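Local coordinates for ORC1-type DNA replication protein 2 (Aeropyrum pernix, PDB 1W5T), which binds DNA and ATP and takes part in the regulation of DNA replication, pairing an AAA+ ATPase domain with a winged-helix domain, at residues A[95-99]-A[100-104]; A[145-148]-A[149-152]. One frame throughout, in Å; residues are numbered along the deposited sequence.

Contact 1 (A[95-99]-A[100-104])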
loop_
_atom_site.group_PDB
_atom_site.type_symbol
_atom_site.label_atom_id
_atom_site.label_comp_id
_atom_site.label_asym_id
_atom_site.label_seq_id
_atom_site.Cartn_x
_atom_site.Cartn_y
_atom_site.Cartn_z
ATOM N N PHE A 95 -1.706 -10.667 5.530
ATOM C CA PHE A 95 -1.085 -11.689 4.680
ATOM C C PHE A 95 -0.544 -12.850 5.534
ATOM O O PHE A 95 -0.578 -14.037 5.130
ATOM C CB PHE A 95 0.127 -11.100 3.948
ATOM C CG PHE A 95 -0.157 -10.594 2.569
ATOM C CD1 PHE A 95 -1.371 -10.848 1.944
ATOM C CD2 PHE A 95 0.809 -9.837 1.895
ATOM C CE1 PHE A 95 -1.630 -10.355 0.653
ATOM C CE2 PHE A 95 0.576 -9.341 0.590
ATOM C CZ PHE A 95 -0.650 -9.602 -0.033
ATOM N N ASN A 96 -0.033 -12.484 6.712
ATOM C CA ASN A 96 0.667 -13.386 7.621
ATOM C C ASN A 96 -0.265 -14.152 8.590
ATOM O O ASN A 96 0.217 -14.715 9.594
ATOM C CB ASN A 96 1.752 -12.600 8.397
ATOM C CG ASN A 96 2.925 -12.143 7.500
ATOM O OD1 ASN A 96 4.066 -12.564 7.695
ATOM N ND2 ASN A 96 2.642 -11.266 6.524
ATOM N N ALA A 97 -1.572 -14.213 8.243
ATOM C CA ALA A 97 -2.653 -14.724 9.109
ATOM C C ALA A 97 -3.943 -15.182 8.383
ATOM O O ALA A 97 -4.831 -14.369 8.161
ATOM C CB ALA A 97 -3.010 -13.655 10.154
ATOM N N PRO A 98 -4.053 -16.475 8.044
ATOM C CA PRO A 98 -5.272 -17.037 7.412
ATOM C C PRO A 98 -6.629 -16.740 8.070
ATOM O O PRO A 98 -7.555 -16.430 7.330
ATOM C CB PRO A 98 -5.028 -18.562 7.445
ATOM C CG PRO A 98 -3.850 -18.743 8.388
ATOM C CD PRO A 98 -3.000 -17.501 8.181
ATOM N N ASN A 99 -6.748 -16.839 9.394
ATOM C CA ASN A 99 -8.039 -16.734 10.074
ATOM C C ASN A 99 -8.041 -15.661 11.165
ATOM O O ASN A 99 -6.982 -15.154 11.551
ATOM C CB ASN A 99 -8.402 -18.078 10.699
ATOM C CG ASN A 99 -7.210 -18.740 11.363
ATOM O OD1 ASN A 99 -6.399 -18.068 12.013
ATOM N ND2 ASN A 99 -7.074 -20.066 11.182
ATOM N N LEU A 100 -9.236 -15.327 11.659
ATOM C CA LEU A 100 -9.408 -14.366 12.729
ATOM C C LEU A 100 -8.745 -14.866 14.011
ATOM O O LEU A 100 -8.213 -14.078 14.810
ATOM C CB LEU A 100 -10.895 -14.084 12.972
ATOM C CG LEU A 100 -11.256 -12.830 13.789
ATOM C CD1 LEU A 100 -10.899 -11.520 13.068
ATOM C CD2 LEU A 100 -12.738 -12.816 14.149
ATOM N N TYR A 101 -8.771 -16.183 14.206
ATOM C CA TYR A 101 -8.127 -16.758 15.366
ATOM C C TYR A 101 -6.633 -16.376 15.372
ATOM O O TYR A 101 -6.091 -16.042 16.423
ATOM C CB TYR A 101 -8.323 -18.283 15.437
ATOM C CG TYR A 101 -7.462 -18.907 16.526
ATOM C CD1 TYR A 101 -7.946 -19.089 17.819
ATOM C CD2 TYR A 101 -6.135 -19.284 16.259
ATOM C CE1 TYR A 101 -7.116 -19.648 18.814
ATOM C CE2 TYR A 101 -5.331 -19.830 17.222
ATOM C CZ TYR A 101 -5.813 -20.011 18.488
ATOM O OH TYR A 101 -4.981 -20.559 19.438
ATOM N N THR A 102 -5.989 -16.440 14.206
ATOM C CA THR A 102 -4.567 -16.126 14.113
ATOM C C THR A 102 -4.306 -14.620 14.259
ATOM O O THR A 102 -3.420 -14.237 14.992
ATOM C CB THR A 102 -3.930 -16.694 12.795
ATOM O OG1 THR A 102 -4.143 -18.109 12.729
ATOM C CG2 THR A 102 -2.404 -16.593 12.810
ATOM N N ILE A 103 -5.094 -13.788 13.588
ATOM C CA ILE A 103 -5.027 -12.324 13.754
ATOM C C ILE A 103 -5.062 -11.923 15.244
ATOM O O ILE A 103 -4.188 -11.190 15.742
ATOM C CB ILE A 103 -6.139 -11.623 12.890
ATOM C CG1 ILE A 103 -5.755 -11.696 11.404
ATOM C CG2 ILE A 103 -6.359 -10.154 13.313
ATOM C CD1 ILE A 103 -6.914 -11.768 10.430
ATOM N N LEU A 104 -6.041 -12.496 15.951
ATOM C CA LEU A 104 -6.230 -12.253 17.366
ATOM C C LEU A 104 -5.074 -12.699 18.252
ATOM O O LEU A 104 -4.683 -11.993 19.195
ATOM C CB LEU A 104 -7.529 -12.875 17.851
ATOM C CG LEU A 104 -8.789 -12.176 17.377
ATOM C CD1 LEU A 104 -9.906 -12.862 18.109
ATOM C CD2 LEU A 104 -8.822 -10.695 17.634
#

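Contact 2 (A[145-148]-A[149-152])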
loop_
_atom_site.group_PDB
_atom_site.type_symbol
_atom_site.label_atom_id
_atom_site.label_comp_id
_atom_site.label_asym_id
_atom_site.label_seq_id
_atom_site.Cartn_x
_atom_site.Cartn_y
_atom_site.Cartn_z
ATOM N N ASP A 145 -2.954 -4.236 8.634
ATOM C CA ASP A 145 -2.322 -4.063 7.328
ATOM C C ASP A 145 -2.683 -5.141 6.308
ATOM O O ASP A 145 -3.023 -6.270 6.662
ATOM C CB ASP A 145 -0.803 -4.046 7.492
ATOM C CG ASP A 145 -0.113 -3.089 6.542
ATOM O OD1 ASP A 145 -0.707 -2.645 5.516
ATOM O OD2 ASP A 145 1.054 -2.711 6.744
ATOM N N GLU A 146 -2.578 -4.781 5.029
ATOM C CA GLU A 146 -2.970 -5.670 3.942
ATOM C C GLU A 146 -4.374 -6.174 4.225
ATOM O O GLU A 146 -4.637 -7.369 4.080
ATOM C CB GLU A 146 -2.009 -6.869 3.780
ATOM C CG GLU A 146 -0.534 -6.544 3.547
ATOM C CD GLU A 146 -0.233 -5.930 2.181
ATOM O OE1 GLU A 146 0.919 -5.534 1.935
ATOM O OE2 GLU A 146 -1.128 -5.832 1.338
ATOM N N PHE A 147 -5.258 -5.242 4.600
ATOM C CA PHE A 147 -6.607 -5.557 5.033
ATOM C C PHE A 147 -7.377 -6.247 3.920
ATOM O O PHE A 147 -8.170 -7.160 4.184
ATOM C CB PHE A 147 -7.353 -4.293 5.516
ATOM C CG PHE A 147 -8.733 -4.575 6.040
ATOM C CD1 PHE A 147 -8.914 -5.279 7.244
ATOM C CD2 PHE A 147 -9.850 -4.163 5.332
ATOM C CE1 PHE A 147 -10.177 -5.539 7.722
ATOM C CE2 PHE A 147 -11.132 -4.422 5.801
ATOM C CZ PHE A 147 -11.305 -5.103 6.991
ATOM N N GLN A 148 -7.114 -5.841 2.672
ATOM C CA GLN A 148 -7.789 -6.442 1.527
ATOM C C GLN A 148 -7.675 -7.964 1.538
ATOM O O GLN A 148 -8.604 -8.615 1.116
ATOM C CB GLN A 148 -7.319 -5.857 0.194
ATOM C CG GLN A 148 -5.991 -6.399 -0.322
ATOM C CD GLN A 148 -4.805 -5.953 0.508
ATOM O OE1 GLN A 148 -4.886 -5.014 1.335
ATOM N NE2 GLN A 148 -3.685 -6.599 0.274
ATOM N N SER A 149 -6.569 -8.527 2.037
ATOM C CA SER A 149 -6.459 -9.988 2.160
ATOM C C SER A 149 -7.395 -10.598 3.217
ATOM O O SER A 149 -7.728 -11.790 3.198
ATOM C CB SER A 149 -5.016 -10.455 2.367
ATOM O OG SER A 149 -4.615 -10.334 3.713
ATOM N N MET A 150 -7.838 -9.773 4.148
ATOM C CA MET A 150 -8.821 -10.235 5.099
ATOM C C MET A 150 -10.182 -10.297 4.450
ATOM O O MET A 150 -11.054 -10.946 4.984
ATOM C CB MET A 150 -8.862 -9.323 6.306
ATOM C CG MET A 150 -7.846 -9.674 7.354
ATOM S SD MET A 150 -7.852 -8.452 8.669
ATOM C CE MET A 150 -9.380 -8.769 9.430
ATOM N N LEU A 151 -10.373 -9.626 3.305
ATOM C CA LEU A 151 -11.671 -9.618 2.598
ATOM C C LEU A 151 -11.800 -10.719 1.540
ATOM O O LEU A 151 -12.903 -11.189 1.268
ATOM C CB LEU A 151 -11.958 -8.241 1.964
ATOM C CG LEU A 151 -11.987 -7.058 2.932
ATOM C CD1 LEU A 151 -11.868 -5.733 2.169
ATOM C CD2 LEU A 151 -13.213 -7.100 3.872
ATOM N N SER A 152 -10.679 -11.105 0.918
ATOM C CA SER A 152 -10.666 -12.213 -0.037
ATOM C C SER A 152 -9.995 -13.401 0.657
ATOM O O SER A 152 -8.810 -13.699 0.443
ATOM C CB SER A 152 -9.958 -11.844 -1.345
ATOM O OG SER A 152 -8.657 -11.354 -1.110
#

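Contact 1 (A[95-99]-A[100-104])
The Asn-99 carboxamide meets the Tyr-101 ring at its edge, where OD1 lies near the ring plane, 3.9 Å from Tyr-101 CB. The phenol end of that ring points away to a hydrogen bond with the carbonyl of Val-117. On Asn-99, the amide oxygen does the work: OD1 accepts the backbone N-H of Thr-102 at 2.8 Å from Thr-102 N, with the donor tilted 29° from the carbonyl plane. The Thr-102 hydroxyl approaches the same oxygen from the opposite side of the amide plane, but its modelled distance is too short to be trusted in detail. A chi1 of 42°, placing CG of Asn-99 between its backbone N and carbonyl carbon, folds the amide back over the helix start. Asn-99 is thus the N-cap of helix 100-111 in the AAA+ domain, at the end of the loop that follows strand 87-93. The N-H groups of this first turn, with the helix dipole behind them, would probably polarise the side-chain C=O of Asn-99. Its backbone O opens the helical ladder, taking Ile-103 N in its carbonyl plane at 3.1 Å from Asn-99 O, on a nearly straight bond of 173°. Thr-102 is forked: while OG1 faces the cap, CG2 turns to Ala-97, 4.0 Å from Ala-97 CB. The Ala-97 methyl lies closer still to Ile-103, whose CG1 is 3.6 Å from Ala-97 CB. Replacing Ile-103 with a serine is likely to open a gap beneath Ala-97 and take an apolar neighbour from Met-150. The delta methyl of Ile-103 also lies 3.6 Å from Asn-99 O.

Contact 2 (A[145-148]-A[149-152])
Phe-147 and Met-150 set their side chains about at right angles, a Met-aromatic contact in which the sulfur stands obliquely beside the ring, SD 3.6 Å from Phe-147 CD1. The terminal methyl follows on, CE of Met-150 lying 3.7 Å from Phe-147 CE1. Leu-151 approaches the other flank of the ring, bringing CD2 to 3.9 Å from Phe-147 CE2, and both residues lie on the same side of the ring plane. Phe-147 holds CG anti to its backbone N (chi1 -177°), which carries the ring forward along the turn to meet residues three and four positions on. Met-195 and Leu-184 also pack on the Phe-147 side chain, and Leu-161 on Met-150 and Leu-151. The polar side chains are turned differently. Ser-149 doubles its grip on the Glu-146 carbonyl: OG comes nearly along the C=O axis at 3.0 Å from Glu-146 O, while the Ser-149 N-H arrives from above the carbonyl plane. Gln-148 bends at chi2 so that NE2 reaches Glu-146 OE2 at 2.9 Å, a 168° bond lying in the plane of the Gln-148 amide. Asp-145, the last residue of strand 139-145, and Glu-146 just after it fit the Walker B signature of AAA+ ATPases; the Asp-145 carboxylate is hydrogen-bonded to the Thr-66 hydroxyl, and the Glu-146 side chain lies about 4 Å from the bound magnesium ion and nucleotide analogue. With its OE1 accepting from Ser-187 N, the Gln-148 amide is fixed at both ends and can act as a second-shell group, probably restraining how the Glu-146 carboxylate can turn beside the nucleotide.

Both contacts shape short turns leading from neighbouring strands of the parallel AAA+ sheet, 87-93 and 139-145, into helices 100-111 and 148-151. Each is partly buried, yet the centre of contact 1 lies about 19 Å from the centre of the chain and away from the nucleotide, whereas the centre of contact 2 is about 11 Å from the centre of the chain and the contact borders the nucleotide. Capping by a side-chain amide defines the first; a carboxylate-amide pair and a sulfur-aromatic pair define the second. Their centres are about 10 Å apart and they touch: Ile-103 CD1 lies 3.8 Å from Met-150 CG, and Phe-95 CE2 is 3.8 Å from Glu-146 CD.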